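Local coordinates for protein purine nucleosidase, (IunH-1) (Sulfolobus solfataricus, PDB 3T8J) that belongs to the nucleosidase clan of alpha/beta proteins and binds a sodium ion at the C-terminal ends of inner strands of its largely parallel beta-sheet, at residues Phe4-Asp9 against Tyr19-Asn24; Asp13-Leu18 against Leu48-Gln53; Asp27-Thr32 against Gly114-Leu119; Gln42-Ala47 against Ile58-Gly63. All coordinates share one frame; numbering follows the deposited sequence. Where two conformers were deposited one is given.

How the contacts relate
The four contacts gather round strands 60-62, 27-33, 3-8 and 116-120, neighbours in that order in the central sheet; contact 3 lies on the opposite face from helices 12-23 and 40-53. Contacts 1 and 2 share helix 12-23, have centres about 8 Å apart and both reach the sodium ion; their segments alternate along the chain. Contact 2 shares helix 40-53 with contact 4, about 10 Å away between centres. Contact 3 spans strand 3-8 and closes a loop in which contact 4 is nested. Contacts 3 and 4 meet through backbone hydrogen bonds of Val31 with Pro59 and Tyr61. Two successive beta-alpha-beta units thus pack together, and the metal sits where strand 3-8 ends, shared with the end of strand 116-120.

Contact 1: residues Phe4-Asp9 against Tyr19-Asn24; sequences FIIDCD and YLLLKN. With NA (sodium ion), chain B.
Two torsions bring Ile6 and Leu21 together: CG1 of Ile6 stands trans to its backbone N (chi1 -176°), while CG of Leu21 lies beside its own N and trans to the carbonyl carbon (chi1 -67°). The contact belongs to the beta-alpha-beta unit of strand 3-8, helix 12-23 and strand 27-33, and it seats the end of the helix on the first strand. One leucine does all the work on the helix side. Leu21 CD1 lies 4.4 Å from Ile6 CD1 and 4.3 Å from Phe4 CB, so that a single methyl bridges two strand residues two positions apart. The other branch, CD2, comes over one face of the Phe4 ring, 4.4 Å from Phe4 CD2. Every touching residue is buried, and the distances describe an easy apolar fit without close approach. Strand 27-33 adds Val28 against Leu21, and Thr242 of helix 237-246 touches the same side chain. Where strand 3-8 ends, Asp9 OD2 binds the sodium ion at 2.3 Å, with a water also on the metal; Asp14, Ser122 and the carbonyl of Ile121 complete the set of protein ligands. Asn37 N holds the other carboxylate oxygen, Asp9 OD1. At the far end, Asn24, the first residue to leave helical geometry, turns its amide back so that ND2 donates to Leu20 O at 2.8 Å, with an angle of 161° at the hydrogen.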
loop_
_atom_site.group_PDB
_atom_site.type_symbol
_atom_site.label_atom_id
_atom_site.label_comp_id
_atom_site.label_asym_id
_atom_site.label_seq_id
_atom_site.Cartn_x
_atom_site.Cartn_y
_atom_site.Cartn_z
ATOM N N PHE A 4 -34.653 7.745 -16.615
ATOM C CA PHE A 4 -33.678 7.545 -15.544
ATOM C C PHE A 4 -33.833 6.205 -14.822
ATOM O O PHE A 4 -34.954 5.746 -14.536
ATOM C CB PHE A 4 -33.863 8.605 -14.442
ATOM C CG PHE A 4 -33.126 9.897 -14.678
ATOM C CD1 PHE A 4 -33.518 10.774 -15.672
ATOM C CD2 PHE A 4 -32.050 10.268 -13.878
ATOM C CE1 PHE A 4 -32.822 11.983 -15.881
ATOM C CE2 PHE A 4 -31.379 11.466 -14.068
ATOM C CZ PHE A 4 -31.779 12.331 -15.067
ATOM N N ILE A 5 -32.702 5.629 -14.439
ATOM C CA ILE A 5 -32.635 4.671 -13.319
ATOM C C ILE A 5 -32.113 5.433 -12.118
ATOM O O ILE A 5 -31.163 6.215 -12.227
ATOM C CB ILE A 5 -31.667 3.519 -13.610
ATOM C CG1 ILE A 5 -32.186 2.663 -14.738
ATOM C CG2 ILE A 5 -31.383 2.693 -12.331
ATOM C CD1 ILE A 5 -31.218 1.519 -15.162
ATOM N N ILE A 6 -32.729 5.203 -10.941
ATOM C CA ILE A 6 -32.196 5.754 -9.700
ATOM C C ILE A 6 -31.701 4.597 -8.841
ATOM O O ILE A 6 -32.423 3.639 -8.614
ATOM C CB ILE A 6 -33.243 6.664 -8.954
ATOM C CG1 ILE A 6 -32.631 7.314 -7.705
ATOM C CG2 ILE A 6 -34.524 5.930 -8.618
ATOM C CD1 ILE A 6 -33.571 8.358 -7.051
ATOM N N ASP A 7 -30.449 4.696 -8.391
ATOM C CA ASP A 7 -29.765 3.653 -7.618
ATOM C C ASP A 7 -29.616 4.137 -6.182
ATOM O O ASP A 7 -28.976 5.156 -5.927
ATOM C CB ASP A 7 -28.410 3.338 -8.273
ATOM C CG ASP A 7 -27.714 2.117 -7.660
ATOM O OD1 ASP A 7 -28.165 0.953 -7.831
ATOM O OD2 ASP A 7 -26.678 2.314 -6.963
ATOM N N CYS A 8 -30.239 3.385 -5.268
ATOM C CA CYS A 8 -30.519 3.809 -3.885
ATOM C C CYS A 8 -30.017 2.827 -2.809
ATOM O O CYS A 8 -30.343 1.633 -2.841
ATOM C CB CYS A 8 -32.039 3.926 -3.687
ATOM S SG CYS A 8 -32.824 5.150 -4.710
ATOM N N ASP A 9 -29.280 3.357 -1.818
ATOM C CA ASP A 9 -29.070 2.704 -0.511
ATOM C C ASP A 9 -30.065 3.357 0.444
ATOM O O ASP A 9 -29.726 4.186 1.267
ATOM C CB ASP A 9 -27.606 2.763 -0.002
ATOM C CG ASP A 9 -27.016 4.184 0.132
ATOM O OD1 ASP A 9 -26.113 4.368 0.985
ATOM O OD2 ASP A 9 -27.367 5.119 -0.638
ATOM N N TYR A 19 -38.713 11.327 -5.437
ATOM C CA TYR A 19 -39.880 12.207 -5.530
ATOM C C TYR A 19 -39.611 13.451 -6.395
ATOM O O TYR A 19 -40.499 13.892 -7.122
ATOM C CB TYR A 19 -40.403 12.581 -4.151
ATOM C CG TYR A 19 -41.056 11.462 -3.367
ATOM C CD1 TYR A 19 -41.317 10.205 -3.921
ATOM C CD2 TYR A 19 -41.461 11.671 -2.068
ATOM C CE1 TYR A 19 -41.953 9.198 -3.187
ATOM C CE2 TYR A 19 -42.096 10.666 -1.328
ATOM C CZ TYR A 19 -42.347 9.441 -1.891
ATOM O OH TYR A 19 -42.978 8.462 -1.142
ATOM N N LEU A 20 -38.404 14.017 -6.330
ATOM C CA LEU A 20 -38.056 15.178 -7.150
ATOM C C LEU A 20 -38.190 14.807 -8.628
ATOM O O LEU A 20 -38.739 15.579 -9.416
ATOM C CB LEU A 20 -36.640 15.681 -6.819
ATOM C CG LEU A 20 -36.204 17.097 -7.218
ATOM C CD1 LEU A 20 -37.140 18.171 -6.675
ATOM C CD2 LEU A 20 -34.758 17.377 -6.772
ATOM N N LEU A 21 -37.695 13.621 -8.998
ATOM C CA LEU A 21 -37.802 13.191 -10.401
ATOM C C LEU A 21 -39.283 13.029 -10.780
ATOM O O LEU A 21 -39.740 13.539 -11.809
ATOM C CB LEU A 21 -37.039 11.876 -10.673
ATOM C CG LEU A 21 -35.516 11.879 -10.570
ATOM C CD1 LEU A 21 -34.996 10.432 -10.687
ATOM C CD2 LEU A 21 -34.885 12.776 -11.644
ATOM N N LEU A 22 -40.047 12.310 -9.962
ATOM C CA LEU A 22 -41.463 12.020 -10.272
ATOM C C LEU A 22 -42.377 13.244 -10.274
ATOM O O LEU A 22 -43.247 13.393 -11.174
ATOM C CB LEU A 22 -42.016 10.966 -9.311
ATOM C CG LEU A 22 -41.394 9.578 -9.380
ATOM C CD1 LEU A 22 -42.056 8.658 -8.343
ATOM C CD2 LEU A 22 -41.504 8.953 -10.752
ATOM N N LYS A 23 -42.201 14.122 -9.290
ATOM C CA LYS A 23 -42.957 15.361 -9.179
ATOM C C LYS A 23 -42.823 16.154 -10.458
ATOM O O LYS A 23 -43.796 16.760 -10.919
ATOM C CB LYS A 23 -42.396 16.213 -8.035
ATOM C CG LYS A 23 -42.906 17.658 -8.011
ATOM C CD LYS A 23 -44.293 17.686 -7.504
ATOM C CE LYS A 23 -44.933 19.102 -7.515
ATOM N NZ LYS A 23 -44.707 19.898 -8.759
ATOM N N ASN A 24 -41.607 16.133 -11.006
ATOM C CA ASN A 24 -41.241 16.916 -12.188
ATOM C C ASN A 24 -41.372 16.208 -13.561
ATOM O O ASN A 24 -40.818 16.668 -14.557
ATOM C CB ASN A 24 -39.856 17.513 -11.991
ATOM C CG ASN A 24 -39.857 18.636 -10.944
ATOM O OD1 ASN A 24 -40.369 19.741 -11.201
ATOM N ND2 ASN A 24 -39.335 18.346 -9.749
HETATM NA NA NA B . -28.032 6.920 -1.871
HETATM O O HOH W 1 -28.138 8.228 0.084
#

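Contact 2: residues Asp13-Leu18 against Leu48-Gln53; sequences DDVLSL and LWALEQ. With NA (sodium ion), chain B.
Ala50 sets a small knob, its CB, into the gap between two larger side chains of helix 12-23, Val15 and Leu18. Val15 CG1 lies 4.1 Å from Ala50 CB, and Leu18 CD2, one helical turn further on, lies 4.3 Å from the same CB. The CA atoms of Val15 and Ala50 are 6.5 Å apart, the nearest pair of the two segments. Leu18 is shared: its CD2 also meets Leu51 CD2 at 3.9 Å, where the two leucine side chains cross at about a right angle. Leu18 points its branch toward the other helix with CG trans to the backbone N (chi1 172°), and chi2 of 65° then sets the methyls. The segment axes approach to 10.6 Å and cross at -38°, and the contact is confined to Val15, Leu18, Ala50 and Leu51. Gln53 folds back on its own helix: NE2 donates to Trp49 O at 3.0 Å while lying over one face of the Trp49 ring, offset toward its rim. Met217 of helix 209-227 covers Val15, and Val60 of the edge strand covers Leu51. At the N-terminal end of segment 13-18, Asp14 OD1 binds the sodium ion at 2.3 Å. Such a helix pair on one face of the sheet is typical of a layered alpha/beta fold, and the metal site at the strand ends is consistent with the nucleoside hydrolase family.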
loop_
_atom_site.group_PDB
_atom_site.type_symbol
_atom_site.label_atom_id
_atom_site.label_comp_id
_atom_site.label_asym_id
_atom_site.label_seq_id
_atom_site.Cartn_x
_atom_site.Cartn_y
_atom_site.Cartn_z
ATOM N N ASP A 13 -32.788 10.998 1.887
ATOM C CA ASP A 13 -32.491 11.838 0.728
ATOM C C ASP A 13 -32.652 11.052 -0.576
ATOM O O ASP A 13 -32.825 11.671 -1.650
ATOM C CB ASP A 13 -31.089 12.468 0.826
ATOM C CG ASP A 13 -31.074 13.950 0.453
ATOM O OD1 ASP A 13 -32.017 14.697 0.810
ATOM O OD2 ASP A 13 -30.097 14.402 -0.165
ATOM N N ASP A 14 -32.618 9.716 -0.518
ATOM C CA ASP A 14 -32.934 8.873 -1.699
ATOM C C ASP A 14 -34.428 8.967 -2.004
ATOM O O ASP A 14 -34.837 9.081 -3.147
ATOM C CB ASP A 14 -32.568 7.387 -1.471
ATOM C CG ASP A 14 -31.120 7.169 -1.093
ATOM O OD1 ASP A 14 -30.321 6.842 -2.012
ATOM O OD2 ASP A 14 -30.762 7.319 0.116
ATOM N N VAL A 15 -35.259 8.830 -0.958
ATOM C CA VAL A 15 -36.707 9.000 -1.111
ATOM C C VAL A 15 -37.040 10.370 -1.696
ATOM O O VAL A 15 -37.804 10.476 -2.684
ATOM C CB VAL A 15 -37.459 8.789 0.222
ATOM C CG1 VAL A 15 -38.988 9.133 0.051
ATOM C CG2 VAL A 15 -37.268 7.337 0.676
ATOM N N LEU A 16 -36.445 11.430 -1.150
ATOM C CA LEU A 16 -36.733 12.764 -1.681
ATOM C C LEU A 16 -36.251 12.953 -3.130
ATOM O O LEU A 16 -36.906 13.626 -3.912
ATOM C CB LEU A 16 -36.158 13.852 -0.778
ATOM C CG LEU A 16 -36.857 15.203 -0.896
ATOM C CD1 LEU A 16 -38.217 15.173 -0.180
ATOM C CD2 LEU A 16 -35.996 16.327 -0.331
ATOM N N SER A 17 -35.130 12.331 -3.470
ATOM C CA SER A 17 -34.606 12.396 -4.853
ATOM C C SER A 17 -35.561 11.687 -5.853
ATOM O O SER A 17 -35.831 12.215 -6.957
ATOM C CB SER A 17 -33.211 11.768 -4.909
ATOM O OG SER A 17 -32.269 12.562 -4.198
ATOM N N LEU A 18 -36.038 10.498 -5.491
ATOM C CA LEU A 18 -37.035 9.787 -6.291
ATOM C C LEU A 18 -38.231 10.713 -6.519
ATOM O O LEU A 18 -38.730 10.868 -7.649
ATOM C CB LEU A 18 -37.467 8.503 -5.574
ATOM C CG LEU A 18 -38.643 7.756 -6.199
ATOM C CD1 LEU A 18 -38.338 7.213 -7.586
ATOM C CD2 LEU A 18 -39.080 6.625 -5.264
ATOM N N LEU A 48 -39.983 0.386 -2.028
ATOM C CA LEU A 48 -41.316 -0.100 -2.351
ATOM C C LEU A 48 -42.402 0.726 -1.663
ATOM O O LEU A 48 -43.363 1.151 -2.280
ATOM C CB LEU A 48 -41.446 -1.573 -1.965
ATOM C CG LEU A 48 -40.601 -2.562 -2.789
ATOM C CD1 LEU A 48 -40.423 -3.858 -1.996
ATOM C CD2 LEU A 48 -41.205 -2.833 -4.166
ATOM N N TRP A 49 -42.213 0.970 -0.366
ATOM C CA TRP A 49 -43.107 1.823 0.386
ATOM C C TRP A 49 -43.166 3.238 -0.198
ATOM O O TRP A 49 -44.246 3.784 -0.339
ATOM C CB TRP A 49 -42.695 1.871 1.855
ATOM C CG TRP A 49 -43.551 2.767 2.699
ATOM C CD1 TRP A 49 -44.707 2.430 3.340
ATOM C CD2 TRP A 49 -43.325 4.147 2.979
ATOM N NE1 TRP A 49 -45.214 3.515 4.015
ATOM C CE2 TRP A 49 -44.386 4.582 3.819
ATOM C CE3 TRP A 49 -42.325 5.053 2.627
ATOM C CZ2 TRP A 49 -44.487 5.881 4.268
ATOM C CZ3 TRP A 49 -42.427 6.363 3.085
ATOM C CH2 TRP A 49 -43.501 6.754 3.900
ATOM N N ALA A 50 -42.022 3.822 -0.543
ATOM C CA ALA A 50 -41.988 5.166 -1.119
ATOM C C ALA A 50 -42.818 5.267 -2.406
ATOM O O ALA A 50 -43.580 6.221 -2.590
ATOM C CB ALA A 50 -40.539 5.592 -1.382
ATOM N N LEU A 51 -42.688 4.278 -3.284
ATOM C CA LEU A 51 -43.459 4.249 -4.530
ATOM C C LEU A 51 -44.960 4.183 -4.268
ATOM O O LEU A 51 -45.752 4.800 -4.986
ATOM C CB LEU A 51 -42.991 3.095 -5.437
ATOM C CG LEU A 51 -41.606 3.273 -6.041
ATOM C CD1 LEU A 51 -41.121 1.921 -6.559
ATOM C CD2 LEU A 51 -41.610 4.309 -7.170
ATOM N N GLU A 52 -45.366 3.413 -3.257
ATOM C CA GLU A 52 -46.788 3.334 -2.874
ATOM C C GLU A 52 -47.406 4.680 -2.485
ATOM O O GLU A 52 -48.594 4.923 -2.773
ATOM C CB GLU A 52 -47.014 2.303 -1.747
ATOM C CG GLU A 52 -46.805 0.867 -2.199
ATOM C CD GLU A 52 -47.160 -0.197 -1.142
ATOM O OE1 GLU A 52 -47.377 0.135 0.054
ATOM O OE2 GLU A 52 -47.227 -1.382 -1.550
ATOM N N GLN A 53 -46.621 5.561 -1.866
ATOM C CA GLN A 53 -47.160 6.848 -1.396
ATOM C C GLN A 53 -47.523 7.774 -2.543
ATOM O O GLN A 53 -48.300 8.715 -2.360
ATOM C CB GLN A 53 -46.214 7.561 -0.417
ATOM C CG GLN A 53 -45.672 6.679 0.731
ATOM C CD GLN A 53 -46.738 5.837 1.395
ATOM O OE1 GLN A 53 -47.722 6.354 1.939
ATOM N NE2 GLN A 53 -46.589 4.514 1.305
HETATM NA NA NA B . -28.032 6.920 -1.871
HETATM O O HOH W 1 -28.138 8.228 0.084
#

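Contact 3: residues Asp27-Thr32 against Gly114-Leu119; sequences DVVAVT and GELEFL
Val29 reaches Leu116 with CG2: with chi1 -56° placing CG1 anti to the carbonyl carbon, CG2 falls between the backbone N and the carbonyl carbon, and Leu116 answers it with CD1 at 4.0 Å. The two side chains meet at a slant, methyl against methyl. Their CA atoms are 9.1 Å apart, which fits strands 27-33 and 116-120 being next-but-one neighbours, with strand 3-8 running between them and bonded to both. The touch is thus made over the face of the intervening strand. Helix 101-111 covers this face, with Leu108 on Val29 and Ile105 on Phe118. Further along, Thr32 OG1 comes only to 4.5 Å from Phe118 CZ, a loose approach. That hydroxyl is directed to the middle strand, where it is hydrogen-bonded to Asp7 OD1. With methyls meeting in one place and a hydroxyl committed to Asp7 in the other, the direct contact between the two flanking strands is apolar and slight, so the polar cohesion here runs through strand 3-8.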
loop_
_atom_site.group_PDB
_atom_site.type_symbol
_atom_site.label_atom_id
_atom_site.label_comp_id
_atom_site.label_asym_id
_atom_site.label_seq_id
_atom_site.Cartn_x
_atom_site.Cartn_y
_atom_site.Cartn_z
ATOM N N ASP A 27 -39.202 10.473 -16.467
ATOM C CA ASP A 27 -39.569 9.053 -16.522
ATOM C C ASP A 27 -38.551 8.247 -15.733
ATOM O O ASP A 27 -37.407 8.139 -16.121
ATOM C CB ASP A 27 -39.653 8.548 -17.947
ATOM C CG ASP A 27 -40.105 7.109 -18.051
ATOM O OD1 ASP A 27 -40.939 6.656 -17.221
ATOM O OD2 ASP A 27 -39.714 6.461 -19.042
ATOM N N VAL A 28 -38.964 7.716 -14.589
ATOM C CA VAL A 28 -38.117 6.812 -13.806
ATOM C C VAL A 28 -38.473 5.388 -14.214
ATOM O O VAL A 28 -39.619 4.930 -14.002
ATOM C CB VAL A 28 -38.314 7.007 -12.299
ATOM C CG1 VAL A 28 -37.441 6.019 -11.534
ATOM C CG2 VAL A 28 -37.963 8.440 -11.874
ATOM N N VAL A 29 -37.554 4.707 -14.897
ATOM C CA VAL A 29 -37.851 3.376 -15.428
ATOM C C VAL A 29 -37.570 2.205 -14.452
ATOM O O VAL A 29 -38.098 1.097 -14.635
ATOM C CB VAL A 29 -37.112 3.122 -16.754
ATOM C CG1 VAL A 29 -37.469 4.226 -17.785
ATOM C CG2 VAL A 29 -35.595 3.041 -16.559
ATOM N N ALA A 30 -36.758 2.453 -13.430
ATOM C CA ALA A 30 -36.456 1.442 -12.410
ATOM C C ALA A 30 -35.787 2.102 -11.238
ATOM O O ALA A 30 -35.123 3.127 -11.362
ATOM C CB ALA A 30 -35.533 0.348 -12.957
ATOM N N VAL A 31 -35.962 1.494 -10.066
ATOM C CA VAL A 31 -35.185 1.774 -8.880
ATOM C C VAL A 31 -34.329 0.538 -8.583
ATOM O O VAL A 31 -34.823 -0.572 -8.616
ATOM C CB VAL A 31 -36.091 2.053 -7.668
ATOM C CG1 VAL A 31 -35.222 2.325 -6.403
ATOM C CG2 VAL A 31 -37.056 3.185 -7.919
ATOM N N THR A 32 -33.027 0.737 -8.401
ATOM C CA THR A 32 -32.074 -0.351 -8.115
ATOM C C THR A 32 -31.561 -0.133 -6.681
ATOM O O THR A 32 -31.437 1.025 -6.250
ATOM C CB THR A 32 -30.928 -0.404 -9.170
ATOM O OG1 THR A 32 -30.299 0.875 -9.289
ATOM C CG2 THR A 32 -31.498 -0.871 -10.547
ATOM N N GLY A 114 -28.792 5.130 -25.648
ATOM C CA GLY A 114 -28.495 6.478 -26.050
ATOM C C GLY A 114 -29.281 7.551 -25.338
ATOM O O GLY A 114 -28.983 8.744 -25.512
ATOM N N GLU A 115 -30.279 7.153 -24.542
ATOM C CA GLU A 115 -31.094 8.118 -23.815
ATOM C C GLU A 115 -31.119 7.856 -22.302
ATOM O O GLU A 115 -31.468 8.750 -21.531
ATOM C CB GLU A 115 -32.519 8.121 -24.360
ATOM C CG GLU A 115 -32.638 8.481 -25.852
ATOM C CD GLU A 115 -31.903 9.761 -26.237
ATOM O OE1 GLU A 115 -31.772 10.682 -25.399
ATOM O OE2 GLU A 115 -31.449 9.857 -27.400
ATOM N N LEU A 116 -30.725 6.661 -21.876
ATOM C CA LEU A 116 -30.832 6.322 -20.447
ATOM C C LEU A 116 -29.845 7.136 -19.617
ATOM O O LEU A 116 -28.659 7.224 -19.956
ATOM C CB LEU A 116 -30.595 4.824 -20.198
ATOM C CG LEU A 116 -30.961 4.300 -18.807
ATOM C CD1 LEU A 116 -32.446 4.496 -18.517
ATOM C CD2 LEU A 116 -30.538 2.838 -18.705
ATOM N N GLU A 117 -30.326 7.687 -18.498
ATOM C CA GLU A 117 -29.491 8.378 -17.553
ATOM C C GLU A 117 -29.496 7.610 -16.242
ATOM O O GLU A 117 -30.510 7.016 -15.871
ATOM C CB GLU A 117 -29.960 9.821 -17.364
ATOM C CG GLU A 117 -29.923 10.606 -18.719
ATOM C CD GLU A 117 -30.331 12.064 -18.580
ATOM O OE1 GLU A 117 -29.638 12.800 -17.843
ATOM O OE2 GLU A 117 -31.331 12.488 -19.244
ATOM N N PHE A 118 -28.367 7.621 -15.561
ATOM C CA PHE A 118 -28.195 6.848 -14.318
ATOM C C PHE A 118 -27.904 7.794 -13.164
ATOM O O PHE A 118 -26.889 8.486 -13.161
ATOM C CB PHE A 118 -27.049 5.827 -14.487
ATOM C CG PHE A 118 -26.998 4.767 -13.442
ATOM C CD1 PHE A 118 -27.573 3.521 -13.667
ATOM C CD2 PHE A 118 -26.335 4.987 -12.245
ATOM C CE1 PHE A 118 -27.533 2.529 -12.681
ATOM C CE2 PHE A 118 -26.290 3.991 -11.247
ATOM C CZ PHE A 118 -26.882 2.748 -11.495
ATOM N N LEU A 119 -28.802 7.821 -12.167
ATOM C CA LEU A 119 -28.635 8.688 -11.004
ATOM C C LEU A 119 -28.008 7.845 -9.885
ATOM O O LEU A 119 -28.690 7.070 -9.195
ATOM C CB LEU A 119 -29.982 9.305 -10.626
ATOM C CG LEU A 119 -29.997 10.249 -9.434
ATOM C CD1 LEU A 119 -29.044 11.437 -9.595
ATOM C CD2 LEU A 119 -31.429 10.746 -9.163
#

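Contact 4: residues Gln42-Ala47 against Ile58-Gly63; sequences QEVKNA and IPVYPG
The ring of Pro62 meets both methyls of Val44 along its CB-CG side, with CG, the atom puckered out of the ring, 4.3 Å from Val44 CG1. The contact joins the last two elements of the beta-alpha-beta unit made by strand 27-33, helix 40-53 and strand 60-62. Helix and strand segments run almost exactly antiparallel, at 175°, with axes 9.3 Å apart at closest, as expected when a helix returns the chain to a parallel sheet. Val60 forms the middle of the interface. Its CG1 is approached by Ala47 CB at 4.3 Å and by Val44 CG1 at 4.5 Å, so one methyl of the strand fits between residues a helical turn apart. Val44 CG1, trans to its backbone N, touches both Val60 and Pro62 and spans two alternate strand residues. Ile33 of the neighbouring strand packs against Val44, Ala47 and Val60 and extends the apolar layer inward. Away from the strand, two flat amides are linked: Gln42 NE2 donates in its own amide plane to Asn46 OD1 at 2.9 Å, nearly straight at 172°, but arrives above the plane of the Asn46 carbonyl. The Asn46 amide is held from its other end too, because ND2 is hydrogen-bonded to Gly82 O and Thr10 O.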
loop_
_atom_site.group_PDB
_atom_site.type_symbol
_atom_site.label_atom_id
_atom_site.label_comp_id
_atom_site.label_asym_id
_atom_site.label_seq_id
_atom_site.Cartn_x
_atom_site.Cartn_y
_atom_site.Cartn_z
ATOM N N GLN A 42 -34.117 -3.620 4.574
ATOM C CA GLN A 42 -34.947 -2.466 4.866
ATOM C C GLN A 42 -34.857 -1.415 3.746
ATOM O O GLN A 42 -35.834 -0.709 3.460
ATOM C CB GLN A 42 -34.636 -1.850 6.237
ATOM C CG GLN A 42 -35.604 -0.731 6.666
ATOM C CD GLN A 42 -37.063 -1.195 6.779
ATOM O OE1 GLN A 42 -37.348 -2.224 7.427
ATOM N NE2 GLN A 42 -37.990 -0.461 6.173
ATOM N N GLU A 43 -33.694 -1.311 3.123
ATOM C CA GLU A 43 -33.564 -0.397 1.963
ATOM C C GLU A 43 -34.509 -0.773 0.837
ATOM O O GLU A 43 -35.103 0.110 0.197
ATOM C CB GLU A 43 -32.112 -0.372 1.464
ATOM C CG GLU A 43 -31.120 0.228 2.417
ATOM C CD GLU A 43 -29.703 0.213 1.875
ATOM O OE1 GLU A 43 -29.441 -0.597 0.941
ATOM O OE2 GLU A 43 -28.873 1.005 2.361
ATOM N N VAL A 44 -34.654 -2.073 0.570
ATOM C CA VAL A 44 -35.599 -2.554 -0.442
ATOM C C VAL A 44 -37.042 -2.191 -0.070
ATOM O O VAL A 44 -37.823 -1.660 -0.858
ATOM C CB VAL A 44 -35.449 -4.073 -0.683
ATOM C CG1 VAL A 44 -36.466 -4.581 -1.694
ATOM C CG2 VAL A 44 -34.027 -4.467 -1.072
ATOM N N LYS A 45 -37.410 -2.456 1.190
ATOM C CA LYS A 45 -38.740 -2.127 1.658
ATOM C C LYS A 45 -39.030 -0.624 1.650
ATOM O O LYS A 45 -40.133 -0.205 1.311
ATOM C CB LYS A 45 -38.987 -2.723 3.060
ATOM C CG LYS A 45 -38.866 -4.267 3.140
ATOM C CD LYS A 45 -39.786 -5.029 2.227
ATOM C CE LYS A 45 -39.675 -6.564 2.416
ATOM N NZ LYS A 45 -40.250 -7.071 3.722
ATOM N N ASN A 46 -38.015 0.181 1.949
ATOM C CA ASN A 46 -38.158 1.639 1.918
ATOM C C ASN A 46 -38.532 2.123 0.518
ATOM O O ASN A 46 -39.403 2.983 0.362
ATOM C CB ASN A 46 -36.860 2.348 2.339
ATOM C CG ASN A 46 -36.606 2.339 3.842
ATOM O OD1 ASN A 46 -37.461 1.966 4.664
ATOM N ND2 ASN A 46 -35.415 2.809 4.217
ATOM N N ALA A 47 -37.879 1.565 -0.488
ATOM C CA ALA A 47 -38.158 1.994 -1.853
ATOM C C ALA A 47 -39.573 1.615 -2.322
ATOM O O ALA A 47 -40.280 2.410 -2.935
ATOM C CB ALA A 47 -37.080 1.424 -2.813
ATOM N N ILE A 58 -43.400 1.264 -10.389
ATOM C CA ILE A 58 -42.057 1.199 -10.994
ATOM C C ILE A 58 -41.312 -0.002 -10.404
ATOM O O ILE A 58 -41.369 -0.227 -9.202
ATOM C CB ILE A 58 -41.304 2.515 -10.746
ATOM C CG1 ILE A 58 -41.982 3.660 -11.505
ATOM C CG2 ILE A 58 -39.795 2.379 -11.142
ATOM C CD1 ILE A 58 -41.616 5.040 -11.015
ATOM N N PRO A 59 -40.637 -0.807 -11.231
ATOM C CA PRO A 59 -39.982 -1.971 -10.651
ATOM C C PRO A 59 -38.775 -1.621 -9.784
ATOM O O PRO A 59 -37.999 -0.707 -10.118
ATOM C CB PRO A 59 -39.540 -2.780 -11.860
ATOM C CG PRO A 59 -39.392 -1.747 -12.962
ATOM C CD PRO A 59 -40.469 -0.752 -12.704
ATOM N N VAL A 60 -38.647 -2.343 -8.672
ATOM C CA VAL A 60 -37.528 -2.257 -7.748
ATOM C C VAL A 60 -36.699 -3.539 -7.846
ATOM O O VAL A 60 -37.199 -4.647 -7.621
ATOM C CB VAL A 60 -38.008 -2.043 -6.279
ATOM C CG1 VAL A 60 -36.836 -2.026 -5.323
ATOM C CG2 VAL A 60 -38.842 -0.736 -6.212
ATOM N N TYR A 61 -35.438 -3.385 -8.262
ATOM C CA TYR A 61 -34.526 -4.498 -8.437
ATOM C C TYR A 61 -33.460 -4.517 -7.342
ATOM O O TYR A 61 -32.561 -3.652 -7.310
ATOM C CB TYR A 61 -33.829 -4.394 -9.816
ATOM C CG TYR A 61 -34.750 -4.486 -11.002
ATOM C CD1 TYR A 61 -35.139 -5.715 -11.505
ATOM C CD2 TYR A 61 -35.220 -3.332 -11.663
ATOM C CE1 TYR A 61 -35.984 -5.811 -12.549
ATOM C CE2 TYR A 61 -36.063 -3.430 -12.747
ATOM C CZ TYR A 61 -36.451 -4.671 -13.196
ATOM O OH TYR A 61 -37.316 -4.801 -14.276
ATOM N N PRO A 62 -33.525 -5.516 -6.445
ATOM C CA PRO A 62 -32.460 -5.647 -5.472
ATOM C C PRO A 62 -31.139 -5.995 -6.152
ATOM O O PRO A 62 -31.087 -6.885 -7.000
ATOM C CB PRO A 62 -32.955 -6.794 -4.566
ATOM C CG PRO A 62 -34.467 -6.785 -4.745
ATOM C CD PRO A 62 -34.569 -6.539 -6.239
ATOM N N GLY A 63 -30.078 -5.321 -5.737
ATOM C CA GLY A 63 -28.745 -5.568 -6.296
ATOM C C GLY A 63 -27.770 -6.099 -5.264
ATOM O O GLY A 63 -28.118 -6.925 -4.395
#